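Local coordinates for protein acetylene hydratase Ahy (PDB 2E7Z) that hydrates acetylene to acetaldehyde, a non-redox reaction that uses a tungsten-bis(molybdopterin guanine dinucleotide) cofactor and a [4Fe-4S] cluster, at residues Glu86-Leu91 and Ala499-Leu504; Lys92-Ile95 and Glu101-Gly104; Met123-Ser128 and Glu506-Lys511; Phe395-Thr400 and Tyr404-Phe409. All coordinates share one frame; numbering follows the deposited sequence.

Contacts 2 and 4 are buried and lead into neighbouring strands, 103-107 and 408-412, of one mixed sheet; contacts 1 and 3 are only partly buried and hold the end of helix 491-501 and the loop after it against helices 80-98 and 118-126. Helix 80-98 serves both contact 1 and contact 2, and Met502 of contact 1 also packs on Ile95 of contact 2. Contacts 1 and 3 meet through Ala499 on Phe508 and Met502 on Leu126. None of the four has a direct hydrogen bond between its segments. Methyl and thioether packing rules contact 1, a single hydroxyl against a methyl contact 2, a leucine on a histidine face contact 3, and a Met-aromatic pair plus a water contact 4.

Contact 1. Residues Glu86-Leu91 and Ala499-Leu504; sequences EIAEKL and AVRMGL
The flat guanidinium group of Arg501 is carried past Ala88 to salt bridges with Asp85, Asp81 and Glu497, while the aliphatic base of the same side chain rests on the Ala88 methyl: Arg501 CB lies 3.5 Å from Ala88 CB, and Arg501 CD approaches that carbon to 4.0 Å. Alanine suits this place because its short side chain lets the two backbones approach to 6.1 Å between the CA atoms of Ala88 and Arg501.

Met502 fills the neighbouring position. Bent at both chi2 (-56°) and chi3 (-72°), its chain curls back toward the helix, so that SD sits 4.0 Å from Ala88 CB and CE ends 3.7 Å from Leu91 CD2, the two side chains crossing at about a right angle. A flexible, unbranched thioether can make such a fold. Just beyond, Gly503 closes helix 491-501 with a Schellman motif, whose positive phi favours glycine.

No hydrogen bond joins the segments. Cohesion between them is therefore apolar, and the polar links to helix 80-98 lie just outside: the charged end of Arg501 reaches back to Asp81 and Asp85, and Lys92, one residue past Leu91, hydrogen-bonds through NZ to the carbonyl O of Arg501.

Contact 2. Residues Lys92-Ile95 and Glu101-Gly104; sequences KKII and ESLG
At the turn where helix 80-98 gives way to strand 103-107, Ile94 on the last part of the helix meets Ser102, which directly precedes the strand. The touching atoms are few. Ile94 CG2, the short branch of the side chain, lies 3.4 Å from Ser102 OG, and the CA of Ile95 is 4.4 Å from that same oxygen. With CG2 anti to the backbone N, the methyl branch points across to the serine, and CG1 takes the place beside the N (chi1 -70°).

Ser102 has two conformers; in the one described here the approach of OG to the methyl is plain van der Waals contact, and the hydrogen bond of the hydroxyl goes to the carbonyl O of Gly99, in the turn itself. A serine suits the spot because it is small enough to sit close against the helix, with 6.5 Å between the CA atoms of Ile95 and Ser102, and because its oxygen has a polar mate in the connecting turn. The branched isoleucines give the helix a broad apolar flank: Ile94 also packs on Ala408 of the neighbouring strand 408-412, and Ile95 on Leu126 of helix 118-126.

The backbone of Ser102 bonds to Lys407 and Ala408, so the turn delivers the chain straight into its place beside strand 408-412. Strands 75-77 and 103-107 run parallel in the mixed sheet, and with helix 80-98 between them they form a beta-alpha-beta crossover, of which this contact is the helix-to-strand return.

Contact 3. Residues Met123-Ser128 and Glu506-Lys511; sequences MNLLGS and EHFPWK
Leu125 has the most surface buried here; its CD2 lies on His507, and its CD1 is shared by His507 and Phe508. CD2 is set over one face of the imidazole, 3.9 Å from the centroid of the His507 ring and only 7° off its normal, a CH-pi contact over the middle of the face. CD1 drops beside the ring's stem, 3.5 Å from His507 CB, and also reaches Phe508 CE1 at 3.7 Å. That last approach is oblique to the phenyl ring, and the two side chains come from opposite directions. The leucine is placed for this by a first torsion that sets CG anti to the carbonyl carbon (chi1 -68°), from where the fork at CG spreads over both partners.

A branched aliphatic residue suits a place flanked by two rings, and an imidazole offers a flat face to a methyl at the partly exposed border of the contact. With an alanine in place of His507, CB would remain beside CD1, but CD2 would probably lose the surface on which it rests, and Met339 a neighbour.

Phe508 reaches inward, packing on Ala499 and Ile495 of helix 491-501 and on Thr118 of helix 118-126, while Arg121 of that helix bonds to the carbonyl O of His507. Dispersion and CH-pi attraction are thus what bind these two segments directly, and the polar tie between loop and helix comes from Arg121, one turn before Leu125.

Contact 4. Residues Phe395-Thr400 and Tyr404-Phe409; sequences FTAMAT and YPVKAF
Met398 runs from helix 391-400 along Val406 to the ring of Phe409, and its chain can be followed atom by atom. CB has no close partner across the contact. CG lies 3.5 Å from Val406 CG1, the branch that stands anti to the valine's backbone N. From there the chain goes on nearly extended to the sulfur, 3.6 Å from Phe409 CD2; SD is 4.5 Å from the ring centroid and 50° off its normal, an oblique Met-aromatic contact. A bend at the last torsion (chi3 69°) then swings the terminal methyl in, leaving CE 3.4 Å from Phe409 CD2. Methionine suits this path because an unbranched, flexible thioether can pass along the compact, branched valine and turn onto the broad phenylalanine ring. Exchanging Met398 for an alanine would probably open a gap between Val406 and Phe409 and deprive the ring of its sulfur and methyl partners.

An alanine fits at Ala397, where the helix comes close to the chain: its CB is 3.4 Å from the carbonyl O of Tyr404. One water lies 2.8 Å from both Ala397 O and Val406 O, although it has more acceptors near than protons to give. Phe395 CE1 meets Phe409 CZ in an oblique approach, and the Phe395 ring stacks edge-to-face with Tyr420, a residue of the tungsten cofactor site.

The helix is thus joined to the start of strand 408-412 and the loop leading into it by apolar side chains and a Met-aromatic contact, while a water placed to donate to two backbone carbonyl oxygens probably bridges them.

Contact 1. Residues Glu86-Leu91 and Ala499-Leu504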
loop_
_atom_site.group_PDB
_atom_site.type_symbol
_atom_site.label_atom_id
_atom_site.label_comp_id
_atom_site.label_asym_id
_atom_site.label_seq_id
_atom_site.Cartn_x
_atom_site.Cartn_y
_atom_site.Cartn_z
ATOM N N GLU A 86 -28.097 -12.134 -9.897
ATOM C CA GLU A 86 -27.720 -13.331 -9.147
ATOM C C GLU A 86 -26.852 -13.008 -7.941
ATOM O O GLU A 86 -27.020 -13.592 -6.880
ATOM C CB GLU A 86 -27.023 -14.345 -10.057
ATOM C CG GLU A 86 -27.998 -14.905 -11.099
ATOM C CD GLU A 86 -27.389 -15.952 -12.027
ATOM O OE1 GLU A 86 -26.246 -16.396 -11.784
ATOM O OE2 GLU A 86 -28.053 -16.337 -13.026
ATOM N N ILE A 87 -25.923 -12.077 -8.124
ATOM C CA ILE A 87 -25.068 -11.644 -7.019
ATOM C C ILE A 87 -25.933 -11.077 -5.890
ATOM O O ILE A 87 -25.775 -11.446 -4.711
ATOM C CB ILE A 87 -24.002 -10.662 -7.522
ATOM C CG1 ILE A 87 -22.962 -11.408 -8.361
ATOM C CG2 ILE A 87 -23.310 -9.968 -6.360
ATOM C CD1 ILE A 87 -22.100 -10.481 -9.234
ATOM N N ALA A 88 -26.899 -10.206 -6.237
ATOM C CA ALA A 88 -27.766 -9.597 -5.230
ATOM C C ALA A 88 -28.631 -10.650 -4.526
ATOM O O ALA A 88 -28.774 -10.646 -3.296
ATOM C CB ALA A 88 -28.644 -8.517 -5.860
ATOM N N GLU A 89 -29.192 -11.570 -5.317
ATOM C CA GLU A 89 -30.015 -12.616 -4.734
ATOM C C GLU A 89 -29.219 -13.457 -3.723
ATOM O O GLU A 89 -29.695 -13.733 -2.623
ATOM C CB GLU A 89 -30.573 -13.527 -5.827
ATOM C CG GLU A 89 -31.393 -14.702 -5.289
ATOM C CD GLU A 89 -31.732 -15.725 -6.367
ATOM O OE1 GLU A 89 -31.136 -15.680 -7.479
ATOM O OE2 GLU A 89 -32.598 -16.587 -6.095
ATOM N N LYS A 90 -28.007 -13.862 -4.113
ATOM C CA LYS A 90 -27.185 -14.677 -3.227
ATOM C C LYS A 90 -26.691 -13.895 -2.007
ATOM O O LYS A 90 -26.684 -14.415 -0.895
ATOM C CB LYS A 90 -26.006 -15.285 -3.984
ATOM C CG LYS A 90 -25.171 -16.229 -3.129
ATOM C CD LYS A 90 -24.593 -17.412 -3.912
ATOM C CE LYS A 90 -24.536 -18.651 -3.022
ATOM N NZ LYS A 90 -23.782 -19.774 -3.614
ATOM N N LEU A 91 -26.290 -12.642 -2.211
ATOM C CA LEU A 91 -25.869 -11.812 -1.092
ATOM C C LEU A 91 -27.008 -11.590 -0.083
ATOM O O LEU A 91 -26.788 -11.613 1.121
ATOM C CB LEU A 91 -25.372 -10.471 -1.613
ATOM C CG LEU A 91 -24.813 -9.504 -0.573
ATOM C CD1 LEU A 91 -23.617 -10.133 0.109
ATOM C CD2 LEU A 91 -24.445 -8.208 -1.276
ATOM N N ALA A 499 -26.276 -1.794 -5.364
ATOM C CA ALA A 499 -26.989 -1.011 -4.353
ATOM C C ALA A 499 -28.469 -0.944 -4.672
ATOM O O ALA A 499 -29.303 -1.120 -3.787
ATOM C CB ALA A 499 -26.408 0.371 -4.291
ATOM N N VAL A 500 -28.815 -0.687 -5.929
ATOM C CA VAL A 500 -30.228 -0.633 -6.308
ATOM C C VAL A 500 -30.930 -1.956 -5.987
ATOM O O VAL A 500 -32.006 -1.968 -5.372
ATOM C CB VAL A 500 -30.389 -0.232 -7.790
ATOM C CG1 VAL A 500 -31.837 -0.418 -8.265
ATOM C CG2 VAL A 500 -29.908 1.216 -8.019
ATOM N N ARG A 501 -30.295 -3.069 -6.338
ATOM C CA ARG A 501 -30.887 -4.388 -6.088
ATOM C C ARG A 501 -30.981 -4.745 -4.618
ATOM O O ARG A 501 -31.810 -5.560 -4.232
ATOM C CB ARG A 501 -30.130 -5.471 -6.854
ATOM C CG ARG A 501 -30.278 -5.361 -8.370
ATOM C CD ARG A 501 -29.211 -6.197 -9.072
ATOM N NE ARG A 501 -29.429 -6.352 -10.507
ATOM C CZ ARG A 501 -29.155 -5.422 -11.420
ATOM N NH1 ARG A 501 -28.640 -4.230 -11.063
ATOM N NH2 ARG A 501 -29.387 -5.691 -12.693
ATOM N N MET A 502 -30.127 -4.145 -3.808
ATOM C CA MET A 502 -30.143 -4.358 -2.361
ATOM C C MET A 502 -31.101 -3.409 -1.645
ATOM O O MET A 502 -31.156 -3.413 -0.417
ATOM C CB MET A 502 -28.714 -4.226 -1.777
ATOM C CG MET A 502 -27.700 -5.255 -2.369
ATOM S SD MET A 502 -28.197 -6.996 -2.209
ATOM C CE MET A 502 -27.969 -7.258 -0.423
ATOM N N GLY A 503 -31.815 -2.580 -2.408
ATOM C CA GLY A 503 -32.839 -1.681 -1.862
ATOM C C GLY A 503 -32.363 -0.291 -1.453
ATOM O O GLY A 503 -33.057 0.436 -0.727
ATOM N N LEU A 504 -31.168 0.079 -1.913
ATOM C CA LEU A 504 -30.508 1.297 -1.482
ATOM C C LEU A 504 -30.489 2.427 -2.529
ATOM O O LEU A 504 -29.714 3.380 -2.388
ATOM C CB LEU A 504 -29.067 0.973 -1.063
ATOM C CG LEU A 504 -28.912 -0.087 0.027
ATOM C CD1 LEU A 504 -27.448 -0.425 0.160
ATOM C CD2 LEU A 504 -29.492 0.412 1.371
#

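Contact 2. Residues Lys92-Ile95 and Glu101-Gly104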
loop_
_atom_site.group_PDB
_atom_site.type_symbol
_atom_site.label_atom_id
_atom_site.label_comp_id
_atom_site.label_asym_id
_atom_site.label_seq_id
_atom_site.Cartn_x
_atom_site.Cartn_y
_atom_site.Cartn_z
ATOM N N LYS A 92 -28.229 -11.369 -0.578
ATOM C CA LYS A 92 -29.370 -11.227 0.333
ATOM C C LYS A 92 -29.543 -12.463 1.211
ATOM O O LYS A 92 -29.787 -12.349 2.413
ATOM C CB LYS A 92 -30.667 -10.977 -0.448
ATOM C CG LYS A 92 -30.772 -9.567 -0.980
ATOM C CD LYS A 92 -31.936 -9.462 -1.974
ATOM C CE LYS A 92 -32.024 -8.067 -2.544
ATOM N NZ LYS A 92 -33.142 -7.964 -3.536
ATOM N N LYS A 93 -29.422 -13.643 0.615
ATOM C CA LYS A 93 -29.539 -14.894 1.377
ATOM C C LYS A 93 -28.430 -15.030 2.414
ATOM O O LYS A 93 -28.680 -15.438 3.561
ATOM C CB LYS A 93 -29.543 -16.116 0.441
ATOM C CG LYS A 93 -30.815 -16.237 -0.392
ATOM C CD LYS A 93 -30.674 -17.331 -1.462
ATOM C CE LYS A 93 -30.740 -18.742 -0.867
ATOM N NZ LYS A 93 -32.016 -18.977 -0.096
ATOM N N ILE A 94 -27.209 -14.679 2.007
ATOM C CA ILE A 94 -26.071 -14.753 2.904
ATOM C C ILE A 94 -26.252 -13.791 4.096
ATOM O O ILE A 94 -26.052 -14.160 5.275
ATOM C CB ILE A 94 -24.760 -14.502 2.129
ATOM C CG1 ILE A 94 -24.492 -15.696 1.205
ATOM C CG2 ILE A 94 -23.599 -14.280 3.108
ATOM C CD1 ILE A 94 -23.428 -15.396 0.154
ATOM N N ILE A 95 -26.651 -12.558 3.795
ATOM C CA ILE A 95 -26.853 -11.543 4.842
ATOM C C ILE A 95 -28.024 -11.904 5.758
ATOM O O ILE A 95 -27.965 -11.673 6.947
ATOM C CB ILE A 95 -27.028 -10.112 4.249
ATOM C CG1 ILE A 95 -25.694 -9.638 3.655
ATOM C CG2 ILE A 95 -27.583 -9.113 5.308
ATOM C CD1 ILE A 95 -25.830 -8.300 2.917
ATOM N N GLU A 101 -22.369 -8.185 8.318
ATOM C CA GLU A 101 -20.955 -8.325 8.652
ATOM C C GLU A 101 -20.321 -9.562 8.012
ATOM O O GLU A 101 -19.106 -9.675 8.006
ATOM C CB GLU A 101 -20.756 -8.307 10.179
ATOM C CG GLU A 101 -21.402 -9.465 10.924
ATOM C CD GLU A 101 -22.828 -9.183 11.367
ATOM O OE1 GLU A 101 -23.467 -8.254 10.832
ATOM O OE2 GLU A 101 -23.320 -9.913 12.247
ATOM N N SER A 102 -21.145 -10.451 7.464
ATOM C CA SER A 102 -20.612 -11.608 6.740
ATOM C C SER A 102 -20.135 -11.311 5.322
ATOM O O SER A 102 -19.630 -12.219 4.652
ATOM C CB SER A 102 -21.626 -12.739 6.712
ATOM O OG SER A 102 -22.696 -12.474 5.818
ATOM N N LEU A 103 -20.250 -10.061 4.877
ATOM C CA LEU A 103 -19.622 -9.629 3.618
ATOM C C LEU A 103 -18.259 -9.015 3.924
ATOM O O LEU A 103 -18.150 -8.010 4.677
ATOM C CB LEU A 103 -20.529 -8.583 2.957
ATOM C CG LEU A 103 -19.870 -7.854 1.783
ATOM C CD1 LEU A 103 -19.567 -8.775 0.579
ATOM C CD2 LEU A 103 -20.718 -6.683 1.309
ATOM N N GLY A 104 -17.229 -9.604 3.308
ATOM C CA GLY A 104 -15.872 -9.079 3.363
ATOM C C GLY A 104 -15.502 -8.497 2.001
ATOM O O GLY A 104 -15.953 -9.020 0.955
#

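Contact 3. Residues Met123-Ser128 and Glu506-Lys511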
loop_
_atom_site.group_PDB
_atom_site.type_symbol
_atom_site.label_atom_id
_atom_site.label_comp_id
_atom_site.label_asym_id
_atom_site.label_seq_id
_atom_site.Cartn_x
_atom_site.Cartn_y
_atom_site.Cartn_z
ATOM N N MET A 123 -21.212 -0.397 1.701
ATOM C CA MET A 123 -20.988 -1.300 2.816
ATOM C C MET A 123 -21.623 -0.757 4.101
ATOM O O MET A 123 -22.187 -1.531 4.874
ATOM C CB MET A 123 -19.499 -1.528 3.057
ATOM C CG MET A 123 -18.843 -2.274 1.891
ATOM S SD MET A 123 -17.105 -2.674 2.284
ATOM C CE MET A 123 -17.343 -4.022 3.478
ATOM N N ASN A 124 -21.536 0.559 4.313
ATOM C CA ASN A 124 -22.053 1.170 5.554
ATOM C C ASN A 124 -23.559 1.148 5.600
ATOM O O ASN A 124 -24.129 0.957 6.665
ATOM C CB ASN A 124 -21.454 2.568 5.705
ATOM C CG ASN A 124 -19.981 2.507 6.103
ATOM O OD1 ASN A 124 -19.537 1.510 6.679
ATOM N ND2 ASN A 124 -19.229 3.574 5.823
ATOM N N LEU A 125 -24.195 1.256 4.435
ATOM C CA LEU A 125 -25.641 1.119 4.354
ATOM C C LEU A 125 -26.079 -0.334 4.519
ATOM O O LEU A 125 -27.119 -0.596 5.120
ATOM C CB LEU A 125 -26.180 1.686 3.029
ATOM C CG LEU A 125 -26.033 3.204 2.932
ATOM C CD1 LEU A 125 -26.156 3.682 1.524
ATOM C CD2 LEU A 125 -27.121 3.890 3.795
ATOM N N LEU A 126 -25.326 -1.285 3.979
ATOM C CA LEU A 126 -25.683 -2.681 4.208
ATOM C C LEU A 126 -25.479 -3.086 5.661
ATOM O O LEU A 126 -26.258 -3.883 6.197
ATOM C CB LEU A 126 -24.823 -3.603 3.359
ATOM C CG LEU A 126 -25.144 -3.880 1.903
ATOM C CD1 LEU A 126 -24.210 -5.014 1.447
ATOM C CD2 LEU A 126 -26.597 -4.272 1.587
ATOM N N GLY A 127 -24.426 -2.554 6.287
ATOM C CA GLY A 127 -24.072 -2.828 7.686
ATOM C C GLY A 127 -22.804 -3.631 7.854
ATOM O O GLY A 127 -22.578 -4.211 8.898
ATOM N N SER A 128 -21.968 -3.700 6.809
ATOM C CA SER A 128 -20.704 -4.444 6.936
ATOM C C SER A 128 -19.523 -3.520 7.204
ATOM O O SER A 128 -19.221 -2.640 6.402
ATOM C CB SER A 128 -20.324 -5.236 5.674
ATOM O OG SER A 128 -19.107 -5.894 6.027
ATOM N N GLU A 506 -32.182 5.048 -3.099
ATOM C CA GLU A 506 -32.362 6.424 -2.623
ATOM C C GLU A 506 -31.058 7.070 -2.165
ATOM O O GLU A 506 -30.956 8.296 -2.115
ATOM C CB GLU A 506 -33.440 6.531 -1.527
ATOM C CG GLU A 506 -33.216 5.701 -0.278
ATOM C CD GLU A 506 -33.932 4.351 -0.316
ATOM O OE1 GLU A 506 -33.462 3.427 -1.020
ATOM O OE2 GLU A 506 -34.962 4.212 0.382
ATOM N N HIS A 507 -30.076 6.241 -1.810
ATOM C CA HIS A 507 -28.777 6.738 -1.385
ATOM C C HIS A 507 -27.730 6.875 -2.466
ATOM O O HIS A 507 -26.623 7.335 -2.197
ATOM C CB HIS A 507 -28.234 5.906 -0.226
ATOM C CG HIS A 507 -28.696 6.427 1.102
ATOM N ND1 HIS A 507 -29.807 5.941 1.750
ATOM C CD2 HIS A 507 -28.216 7.424 1.878
ATOM C CE1 HIS A 507 -29.993 6.613 2.878
ATOM N NE2 HIS A 507 -29.045 7.533 2.973
ATOM N N PHE A 508 -28.116 6.545 -3.689
ATOM C CA PHE A 508 -27.180 6.619 -4.801
ATOM C C PHE A 508 -27.806 7.368 -5.964
ATOM O O PHE A 508 -28.126 6.774 -7.002
ATOM C CB PHE A 508 -26.734 5.215 -5.254
ATOM C CG PHE A 508 -25.928 4.477 -4.202
ATOM C CD1 PHE A 508 -26.576 3.814 -3.160
ATOM C CD2 PHE A 508 -24.531 4.524 -4.202
ATOM C CE1 PHE A 508 -25.858 3.184 -2.175
ATOM C CE2 PHE A 508 -23.819 3.856 -3.228
ATOM C CZ PHE A 508 -24.484 3.209 -2.197
ATOM N N PRO A 509 -27.963 8.686 -5.810
ATOM C CA PRO A 509 -28.684 9.468 -6.813
ATOM C C PRO A 509 -27.916 9.650 -8.111
ATOM O O PRO A 509 -28.526 9.905 -9.141
ATOM C CB PRO A 509 -28.883 10.825 -6.113
ATOM C CG PRO A 509 -27.761 10.922 -5.164
ATOM C CD PRO A 509 -27.559 9.519 -4.658
ATOM N N TRP A 510 -26.605 9.479 -8.066
ATOM C CA TRP A 510 -25.768 9.681 -9.245
ATOM C C TRP A 510 -26.004 8.514 -10.186
ATOM O O TRP A 510 -25.796 7.365 -9.822
ATOM C CB TRP A 510 -24.285 9.774 -8.834
ATOM C CG TRP A 510 -24.133 10.617 -7.624
ATOM C CD1 TRP A 510 -24.171 11.982 -7.559
ATOM C CD2 TRP A 510 -23.982 10.146 -6.282
ATOM N NE1 TRP A 510 -24.043 12.390 -6.246
ATOM C CE2 TRP A 510 -23.911 11.281 -5.450
ATOM C CE3 TRP A 510 -23.877 8.872 -5.707
ATOM C CZ2 TRP A 510 -23.755 11.178 -4.070
ATOM C CZ3 TRP A 510 -23.723 8.762 -4.346
ATOM C CH2 TRP A 510 -23.669 9.917 -3.535
ATOM N N LYS A 511 -26.510 8.809 -11.370
ATOM C CA LYS A 511 -26.924 7.734 -12.282
ATOM C C LYS A 511 -25.755 6.997 -12.926
ATOM O O LYS A 511 -25.928 5.866 -13.385
ATOM C CB LYS A 511 -27.860 8.231 -13.391
ATOM C CG LYS A 511 -29.158 8.862 -12.896
ATOM C CD LYS A 511 -29.862 8.017 -11.839
ATOM C CE LYS A 511 -31.050 8.762 -11.244
ATOM N NZ LYS A 511 -31.624 8.020 -10.089
#

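Contact 4. Residues Phe395-Thr400 and Tyr404-Phe409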
loop_
_atom_site.group_PDB
_atom_site.type_symbol
_atom_site.label_atom_id
_atom_site.label_comp_id
_atom_site.label_asym_id
_atom_site.label_seq_id
_atom_site.Cartn_x
_atom_site.Cartn_y
_atom_site.Cartn_z
ATOM N N PHE A 395 -9.399 -13.283 6.947
ATOM C CA PHE A 395 -9.248 -14.595 6.319
ATOM C C PHE A 395 -9.494 -15.708 7.318
ATOM O O PHE A 395 -10.026 -16.747 7.004
ATOM C CB PHE A 395 -7.885 -14.736 5.629
ATOM C CG PHE A 395 -7.774 -13.922 4.371
ATOM C CD1 PHE A 395 -8.554 -14.219 3.253
ATOM C CD2 PHE A 395 -6.897 -12.850 4.309
ATOM C CE1 PHE A 395 -8.441 -13.455 2.095
ATOM C CE2 PHE A 395 -6.766 -12.073 3.179
ATOM C CZ PHE A 395 -7.541 -12.376 2.060
ATOM N N THR A 396 -9.147 -15.468 8.579
ATOM C CA THR A 396 -9.428 -16.477 9.600
ATOM C C THR A 396 -10.925 -16.656 9.821
ATOM O O THR A 396 -11.396 -17.776 9.970
ATOM C CB THR A 396 -8.694 -16.133 10.902
ATOM O OG1 THR A 396 -7.291 -16.221 10.646
ATOM C CG2 THR A 396 -9.046 -17.088 12.013
ATOM N N ALA A 397 -11.685 -15.566 9.776
ATOM C CA ALA A 397 -13.137 -15.697 9.942
ATOM C C ALA A 397 -13.714 -16.405 8.732
ATOM O O ALA A 397 -14.584 -17.257 8.847
ATOM C CB ALA A 397 -13.772 -14.331 10.122
ATOM N N MET A 398 -13.203 -16.048 7.561
ATOM C CA MET A 398 -13.597 -16.754 6.332
ATOM C C MET A 398 -13.349 -18.263 6.422
ATOM O O MET A 398 -14.229 -19.074 6.092
ATOM C CB MET A 398 -12.883 -16.167 5.116
ATOM C CG MET A 398 -13.376 -14.762 4.799
ATOM S SD MET A 398 -12.239 -13.875 3.693
ATOM C CE MET A 398 -12.477 -14.809 2.144
ATOM N N ALA A 399 -12.174 -18.631 6.925
ATOM C CA ALA A 399 -11.728 -20.021 6.969
ATOM C C ALA A 399 -12.369 -20.837 8.090
ATOM O O ALA A 399 -12.710 -21.998 7.911
ATOM C CB ALA A 399 -10.192 -20.067 7.117
ATOM N N THR A 400 -12.499 -20.232 9.273
ATOM C CA THR A 400 -12.889 -20.985 10.484
ATOM C C THR A 400 -14.283 -20.662 11.001
ATOM O O THR A 400 -14.774 -21.357 11.880
ATOM C CB THR A 400 -11.924 -20.741 11.675
ATOM O OG1 THR A 400 -12.037 -19.379 12.103
ATOM C CG2 THR A 400 -10.471 -21.085 11.272
ATOM N N TYR A 404 -16.931 -15.063 13.935
ATOM C CA TYR A 404 -18.209 -15.258 13.282
ATOM C C TYR A 404 -17.970 -15.470 11.806
ATOM O O TYR A 404 -16.878 -15.155 11.309
ATOM C CB TYR A 404 -19.151 -14.063 13.507
ATOM C CG TYR A 404 -18.616 -12.699 13.083
ATOM C CD1 TYR A 404 -18.635 -12.306 11.746
ATOM C CD2 TYR A 404 -18.145 -11.796 14.036
ATOM C CE1 TYR A 404 -18.162 -11.068 11.352
ATOM C CE2 TYR A 404 -17.671 -10.547 13.663
ATOM C CZ TYR A 404 -17.685 -10.197 12.300
ATOM O OH TYR A 404 -17.264 -8.944 11.891
ATOM N N PRO A 405 -18.972 -16.045 11.119
ATOM C CA PRO A 405 -18.723 -16.335 9.711
ATOM C C PRO A 405 -18.690 -15.146 8.776
ATOM O O PRO A 405 -19.498 -14.244 8.875
ATOM C CB PRO A 405 -19.895 -17.250 9.317
ATOM C CG PRO A 405 -20.610 -17.598 10.561
ATOM C CD PRO A 405 -20.236 -16.615 11.609
ATOM N N VAL A 406 -17.747 -15.191 7.844
ATOM C CA VAL A 406 -17.747 -14.319 6.667
ATOM C C VAL A 406 -17.948 -15.262 5.481
ATOM O O VAL A 406 -17.230 -16.267 5.366
ATOM C CB VAL A 406 -16.430 -13.554 6.533
ATOM C CG1 VAL A 406 -16.314 -12.859 5.161
ATOM C CG2 VAL A 406 -16.311 -12.545 7.662
ATOM N N LYS A 407 -18.970 -14.995 4.668
ATOM C CA LYS A 407 -19.436 -15.941 3.668
ATOM C C LYS A 407 -19.611 -15.333 2.302
ATOM O O LYS A 407 -19.834 -16.091 1.361
ATOM C CB LYS A 407 -20.768 -16.578 4.124
ATOM C CG LYS A 407 -20.552 -17.539 5.296
ATOM C CD LYS A 407 -19.874 -18.831 4.848
ATOM C CE LYS A 407 -19.724 -19.765 6.033
ATOM N NZ LYS A 407 -19.104 -21.000 5.558
ATOM N N ALA A 408 -19.527 -14.008 2.182
ATOM C CA ALA A 408 -19.455 -13.354 0.871
ATOM C C ALA A 408 -18.170 -12.546 0.808
ATOM O O ALA A 408 -17.819 -11.904 1.797
ATOM C CB ALA A 408 -20.663 -12.444 0.605
ATOM N N PHE A 409 -17.500 -12.549 -0.343
ATOM C CA PHE A 409 -16.222 -11.876 -0.476
ATOM C C PHE A 409 -16.112 -11.222 -1.855
ATOM O O PHE A 409 -16.307 -11.882 -2.888
ATOM C CB PHE A 409 -15.079 -12.850 -0.189
ATOM C CG PHE A 409 -13.703 -12.215 -0.209
ATOM C CD1 PHE A 409 -12.933 -12.142 -1.371
ATOM C CD2 PHE A 409 -13.182 -11.683 0.976
ATOM C CE1 PHE A 409 -11.655 -11.558 -1.340
ATOM C CE2 PHE A 409 -11.880 -11.140 1.004
ATOM C CZ PHE A 409 -11.152 -11.043 -0.144
HETATM O O HOH W 1 -16.864 -18.141 7.410
#